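Local coordinates for protein UDP-4-amino-4,6-dideoxy-N-acetyl-beta-L-altrosamine transaminase (PDB 2FNU) that transfers an amino group, using pyridoxal phosphate, to a UDP-linked 4-keto sugar in the second step of pseudaminic acid biosynthesis for flagellin modification, at residues G132-Q141 with S161-F171. Residues are numbered along the deposited sequence; the frame is centred on the assembly and turned at random.
Sequences GKSVEVESVQ and SEYQNKKVGGF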
ATOM      1  N   GLY B 132       8.120 -15.872  15.487  1.00 12.84           N
ATOM      2  CA  GLY B 132       7.323 -16.999  15.018  1.00 13.29           C
ATOM      3  C   GLY B 132       6.765 -17.876  16.111  1.00 15.12           C
ATOM      4  O   GLY B 132       5.930 -18.739  15.843  1.00 14.62           O
ATOM      5  N   LYS B 133       7.182 -17.661  17.355  1.00 12.85           N
ATOM      6  CA  LYS B 133       6.700 -18.506  18.443  1.00 12.56           C
ATOM      7  C   LYS B 133       5.302 -18.064  18.868  1.00 13.13           C
ATOM      8  O   LYS B 133       5.098 -16.918  19.275  1.00 13.80           O
ATOM      9  CB  LYS B 133       7.651 -18.440  19.637  1.00 14.16           C
ATOM     10  CG  LYS B 133       7.208 -19.350  20.779  1.00 14.13           C
ATOM     11  CD  LYS B 133       8.154 -19.227  21.971  1.00 15.42           C
ATOM     12  CE  LYS B 133       7.929 -20.337  22.973  1.00 15.87           C
ATOM     13  NZ  LYS B 133       8.980 -20.245  24.048  1.00 17.23           N
ATOM     14  N   SER B 134       4.337 -18.984  18.801  1.00 12.46           N
ATOM     15  CA  SER B 134       2.974 -18.639  19.228  1.00 10.92           C
ATOM     16  C   SER B 134       2.954 -18.189  20.675  1.00 10.87           C
ATOM     17  O   SER B 134       3.608 -18.792  21.539  1.00 14.31           O
ATOM     18  CB  SER B 134       2.040 -19.847  19.068  1.00 12.71           C
ATOM     19  OG  SER B 134       0.733 -19.527  19.539  1.00 13.31           O
ATOM     20  N   VAL B 135       2.170 -17.140  20.944  1.00 11.38           N
ATOM     21  CA  VAL B 135       1.863 -16.784  22.325  1.00 12.45           C
ATOM     22  C   VAL B 135       0.982 -17.856  22.959  1.00 13.22           C
ATOM     23  O   VAL B 135       0.577 -18.827  22.294  1.00 14.29           O
ATOM     24  CB  VAL B 135       1.143 -15.432  22.392  1.00 11.81           C
ATOM     25  CG1 VAL B 135       1.979 -14.357  21.676  1.00 12.58           C
ATOM     26  CG2 VAL B 135      -0.264 -15.523  21.757  1.00 14.70           C
ATOM     27  N   GLU B 136       0.695 -17.689  24.253  1.00 12.90           N
ATOM     28  CA  GLU B 136      -0.145 -18.631  24.976  1.00 14.88           C
ATOM     29  C   GLU B 136      -1.608 -18.379  24.646  1.00 15.49           C
ATOM     30  O   GLU B 136      -2.342 -17.677  25.362  1.00 15.16           O
ATOM     31  CB  GLU B 136       0.144 -18.547  26.480  1.00 13.66           C
ATOM     32  CG  GLU B 136       1.428 -19.257  26.861  1.00 19.37           C
ATOM     33  CD  GLU B 136       1.368 -20.736  26.517  1.00 23.83           C
ATOM     34  OE1 GLU B 136       2.241 -21.215  25.773  1.00 30.10           O
ATOM     35  OE2 GLU B 136       0.403 -21.404  26.942  1.00 28.75           O
ATOM     36  N   VAL B 137      -2.012 -18.939  23.511  1.00 14.99           N
ATOM     37  CA  VAL B 137      -3.282 -18.610  22.893  1.00 15.85           C
ATOM     38  C   VAL B 137      -4.503 -18.899  23.786  1.00 15.52           C
ATOM     39  O   VAL B 137      -5.417 -18.077  23.861  1.00 16.76           O
ATOM     40  CB  VAL B 137      -3.398 -19.326  21.512  1.00 18.67           C
ATOM     41  CG1 VAL B 137      -4.848 -19.503  21.099  1.00 23.45           C
ATOM     42  CG2 VAL B 137      -2.594 -18.545  20.448  1.00 17.01           C
ATOM     43  N   GLU B 138      -4.528 -20.057  24.443  1.00 15.88           N
ATOM     44  CA  GLU B 138      -5.728 -20.418  25.208  1.00 16.39           C
ATOM     45  C   GLU B 138      -5.954 -19.442  26.358  1.00 14.32           C
ATOM     46  O   GLU B 138      -7.077 -18.984  26.595  1.00 17.14           O
ATOM     47  CB  GLU B 138      -5.625 -21.842  25.733  1.00 20.13           C
ATOM     48  CG  GLU B 138      -6.944 -22.376  26.281  1.00 29.14           C
ATOM     49  CD  GLU B 138      -6.926 -23.883  26.497  1.00 45.45           C
ATOM     50  OE1 GLU B 138      -7.671 -24.354  27.384  1.00 53.16           O
ATOM     51  OE2 GLU B 138      -6.181 -24.591  25.779  1.00 51.75           O
ATOM     52  N   SER B 139      -4.863 -19.100  27.037  1.00 15.30           N
ATOM     53  CA  SER B 139      -4.928 -18.126  28.118  1.00 15.93           C
ATOM     54  C   SER B 139      -5.513 -16.782  27.661  1.00 14.96           C
ATOM     55  O   SER B 139      -6.405 -16.221  28.317  1.00 17.42           O
ATOM     56  CB  SER B 139      -3.533 -17.944  28.712  1.00 17.76           C
ATOM     57  OG  SER B 139      -3.578 -17.043  29.799  1.00 19.10           O
ATOM     58  N   VAL B 140      -5.010 -16.272  26.529  1.00 13.26           N
ATOM     59  CA  VAL B 140      -5.437 -14.961  26.035  1.00 13.66           C
ATOM     60  C   VAL B 140      -6.895 -15.004  25.535  1.00 12.86           C
ATOM     61  O   VAL B 140      -7.660 -14.046  25.751  1.00 15.42           O
ATOM     62  CB  VAL B 140      -4.479 -14.444  24.932  1.00 14.21           C
ATOM     63  CG1 VAL B 140      -4.951 -13.108  24.381  1.00 18.33           C
ATOM     64  CG2 VAL B 140      -3.034 -14.318  25.484  1.00 16.61           C
ATOM     65  N   GLN B 141      -7.263 -16.086  24.838  1.00 15.02           N
ATOM     66  CA  GLN B 141      -8.651 -16.285  24.384  1.00 14.46           C
ATOM     67  C   GLN B 141      -9.634 -16.202  25.561  1.00 14.11           C
ATOM     68  O   GLN B 141     -10.633 -15.472  25.513  1.00 17.16           O
ATOM     69  CB  GLN B 141      -8.812 -17.660  23.739  1.00 17.29           C
ATOM     70  CG  GLN B 141      -8.259 -17.806  22.315  1.00 17.43           C
ATOM     71  CD  GLN B 141      -8.420 -19.221  21.782  1.00 19.46           C
ATOM     72  OE1 GLN B 141      -8.359 -20.208  22.548  1.00 20.30           O
ATOM     73  NE2 GLN B 141      -8.609 -19.340  20.458  1.00 19.30           N
ATOM     74  N   SER B 161       3.671 -21.340  11.806  1.00 12.07           N
ATOM     75  CA  SER B 161       3.803 -21.667  13.229  1.00 12.13           C
ATOM     76  C   SER B 161       2.550 -22.341  13.757  1.00 12.45           C
ATOM     77  O   SER B 161       1.460 -22.145  13.212  1.00 13.79           O
ATOM     78  CB  SER B 161       4.082 -20.404  14.052  1.00 14.46           C
ATOM     79  OG  SER B 161       5.297 -19.805  13.626  1.00 13.37           O
ATOM     80  N   GLU B 162       2.733 -23.122  14.833  1.00 12.33           N
ATOM     81  CA  GLU B 162       1.642 -23.898  15.447  1.00 12.58           C
ATOM     82  C   GLU B 162       1.495 -23.643  16.946  1.00 13.58           C
ATOM     83  O   GLU B 162       2.433 -23.217  17.636  1.00 13.54           O
ATOM     84  CB  GLU B 162       1.868 -25.395  15.213  1.00 14.80           C
ATOM     85  CG  GLU B 162       1.792 -25.749  13.731  1.00 11.55           C
ATOM     86  CD  GLU B 162       2.026 -27.230  13.431  1.00 16.53           C
ATOM     87  OE1 GLU B 162       2.146 -28.062  14.368  1.00 17.34           O
ATOM     88  OE2 GLU B 162       2.115 -27.559  12.228  1.00 20.80           O
ATOM     89  N   TYR B 163       0.301 -23.937  17.441  1.00 12.58           N
ATOM     90  CA  TYR B 163       0.032 -23.968  18.869  1.00 11.60           C
ATOM     91  C   TYR B 163      -0.806 -25.225  19.063  1.00 13.65           C
ATOM     92  O   TYR B 163      -1.846 -25.395  18.418  1.00 13.10           O
ATOM     93  CB  TYR B 163      -0.743 -22.725  19.275  1.00 12.34           C
ATOM     94  CG  TYR B 163      -1.208 -22.746  20.716  1.00 17.19           C
ATOM     95  CD1 TYR B 163      -2.488 -23.205  21.046  1.00 17.77           C
ATOM     96  CD2 TYR B 163      -0.381 -22.293  21.743  1.00 15.97           C
ATOM     97  CE1 TYR B 163      -2.932 -23.218  22.370  1.00 19.96           C
ATOM     98  CE2 TYR B 163      -0.824 -22.312  23.085  1.00 18.40           C
ATOM     99  CZ  TYR B 163      -2.094 -22.769  23.370  1.00 21.84           C
ATOM    100  OH  TYR B 163      -2.554 -22.780  24.672  1.00 22.99           O
ATOM    101  N   GLN B 164      -0.324 -26.124  19.922  1.00 14.01           N
ATOM    102  CA  GLN B 164      -1.008 -27.396  20.158  1.00 15.25           C
ATOM    103  C   GLN B 164      -1.361 -28.091  18.830  1.00 13.38           C
ATOM    104  O   GLN B 164      -2.478 -28.561  18.613  1.00 15.41           O
ATOM    105  CB  GLN B 164      -2.200 -27.204  21.100  1.00 15.40           C
ATOM    106  CG  GLN B 164      -1.743 -26.812  22.512  1.00 20.04           C
ATOM    107  CD  GLN B 164      -2.889 -26.509  23.461  1.00 27.75           C
ATOM    108  OE1 GLN B 164      -4.068 -26.706  23.136  1.00 36.74           O
ATOM    109  NE2 GLN B 164      -2.545 -26.013  24.652  1.00 38.19           N
ATOM    110  N   ASN B 165      -0.367 -28.159  17.944  1.00 14.76           N
ATOM    111  CA  ASN B 165      -0.496 -28.866  16.663  1.00 14.79           C
ATOM    112  C   ASN B 165      -1.504 -28.273  15.687  1.00 14.99           C
ATOM    113  O   ASN B 165      -1.939 -28.940  14.748  1.00 17.26           O
ATOM    114  CB  ASN B 165      -0.782 -30.359  16.882  1.00 17.47           C
ATOM    115  CG  ASN B 165       0.254 -31.003  17.761  1.00 23.06           C
ATOM    116  OD1 ASN B 165      -0.018 -31.336  18.910  1.00 25.18           O
ATOM    117  ND2 ASN B 165       1.472 -31.106  17.261  1.00 19.98           N
ATOM    118  N   LYS B 166      -1.850 -27.003  15.904  1.00 12.28           N
ATOM    119  CA  LYS B 166      -2.765 -26.287  15.022  1.00 13.21           C
ATOM    120  C   LYS B 166      -2.118 -25.005  14.527  1.00 12.97           C
ATOM    121  O   LYS B 166      -1.488 -24.269  15.297  1.00 14.66           O
ATOM    122  CB  LYS B 166      -4.054 -25.951  15.780  1.00 15.59           C
ATOM    123  CG  LYS B 166      -4.832 -27.230  16.161  1.00 15.01           C
ATOM    124  CD  LYS B 166      -5.971 -26.999  17.133  1.00 17.05           C
ATOM    125  CE  LYS B 166      -5.471 -26.583  18.500  1.00 18.04           C
ATOM    126  NZ  LYS B 166      -6.557 -26.615  19.552  1.00 21.24           N
ATOM    127  N   LYS B 167      -2.293 -24.712  13.247  1.00 14.01           N
ATOM    128  CA  LYS B 167      -1.643 -23.531  12.691  1.00 12.94           C
ATOM    129  C   LYS B 167      -2.154 -22.230  13.273  1.00 12.78           C
ATOM    130  O   LYS B 167      -3.368 -21.998  13.387  1.00 13.95           O
ATOM    131  CB  LYS B 167      -1.795 -23.500  11.172  1.00 13.73           C
ATOM    132  CG  LYS B 167      -0.883 -24.479  10.492  1.00 16.87           C
ATOM    133  CD  LYS B 167      -0.956 -24.360   9.003  1.00 22.08           C
ATOM    134  CE  LYS B 167       0.059 -25.285   8.331  1.00 25.26           C
ATOM    135  NZ  LYS B 167      -0.402 -26.699   8.341  1.00 31.38           N
ATOM    136  N   VAL B 168      -1.207 -21.372  13.632  1.00 12.14           N
ATOM    137  CA  VAL B 168      -1.519 -19.986  13.987  1.00 12.10           C
ATOM    138  C   VAL B 168      -2.293 -19.332  12.836  1.00 12.56           C
ATOM    139  O   VAL B 168      -1.973 -19.554  11.665  1.00 13.59           O
ATOM    140  CB  VAL B 168      -0.218 -19.225  14.259  1.00 11.78           C
ATOM    141  CG1 VAL B 168      -0.468 -17.707  14.358  1.00 16.56           C
ATOM    142  CG2 VAL B 168       0.426 -19.763  15.551  1.00 14.78           C
ATOM    143  N   GLY B 169      -3.321 -18.554  13.181  1.00 14.65           N
ATOM    144  CA  GLY B 169      -4.143 -17.882  12.173  1.00 14.11           C
ATOM    145  C   GLY B 169      -5.619 -17.898  12.519  1.00 15.97           C
ATOM    146  O   GLY B 169      -6.345 -16.971  12.184  1.00 16.11           O
ATOM    147  N   GLY B 170      -6.064 -18.957  13.188  1.00 18.82           N
ATOM    148  CA  GLY B 170      -7.487 -19.105  13.447  1.00 19.58           C
ATOM    149  C   GLY B 170      -7.886 -18.894  14.893  1.00 20.38           C
ATOM    150  O   GLY B 170      -9.070 -19.024  15.227  1.00 23.38           O
ATOM    151  N   PHE B 171      -6.922 -18.537  15.745  1.00 14.84           N
ATOM    152  CA  PHE B 171      -7.178 -18.477  17.194  1.00 14.93           C
ATOM    153  C   PHE B 171      -7.813 -17.182  17.680  1.00 15.34           C
ATOM    154  O   PHE B 171      -8.486 -17.156  18.719  1.00 16.42           O
ATOM    155  CB  PHE B 171      -5.892 -18.687  17.990  1.00 15.85           C
ATOM    156  CG  PHE B 171      -5.198 -19.990  17.712  1.00 18.01           C
ATOM    157  CD1 PHE B 171      -3.894 -20.001  17.239  1.00 14.72           C
ATOM    158  CD2 PHE B 171      -5.836 -21.204  17.951  1.00 25.36           C
ATOM    159  CE1 PHE B 171      -3.229 -21.199  16.970  1.00 15.26           C
ATOM    160  CE2 PHE B 171      -5.174 -22.415  17.704  1.00 25.41           C
ATOM    161  CZ  PHE B 171      -3.876 -22.413  17.216  1.00 18.07           C
TER
HETATM  162  O   HOH W   1       4.731 -21.760  17.911  1.00 16.25           O
HETATM  163  O   HOH W   2      -2.442 -20.890  26.759  1.00 29.16           O
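G132 meets S161 through a short hydrogen bond, S161 OG donating at 2.5 Å in the carbonyl plane, on a lone pair of G132 O. S161 OG also bonds to S282 N, which ties a third segment to this end, about 9 Å from the bound PMP cofactor. One water then bridges the two backbones, accepting from S134 N and donating to E162 O. S134 OG, anti to its own backbone nitrogen (chi1 177°), is turned to donate to V135 O and lies 3.5 Å from Y163 CB. Before the helix, E136 OE2 approaches the Y163 ring edge near its plane; a second water links OE2, Y163 OH and S139 N, so the phenol end is joined by solvent to the first turn of the helix. V137 fits between the two aromatic side chains. Its CB stands 3.9 Å from the centroid of the Y163 ring, 6° off the normal, a CH-pi contact centred on one face, while Q164 CG covers the opposite face toward the rim. The methyls of V137 turn to F171, CG1 reaching F171 CB at 3.4 Å. E138 packs CB against Y163 OH at 3.4 Å, its carboxylate forming a salt bridge with K142. One helical turn beyond V137, Q141 NE2 donates to F171 O at 2.8 Å; the N-H...O angle of 171° shows a nearly straight bond, and F171 O lies close to the Q141 amide plane. The contact thus sets the start of helix 137-146 against the two-residue beta hairpin 162-167, with its type I' turn, and its exit loop, V140 and Q141 also touching F151 of central-sheet strand 150-154.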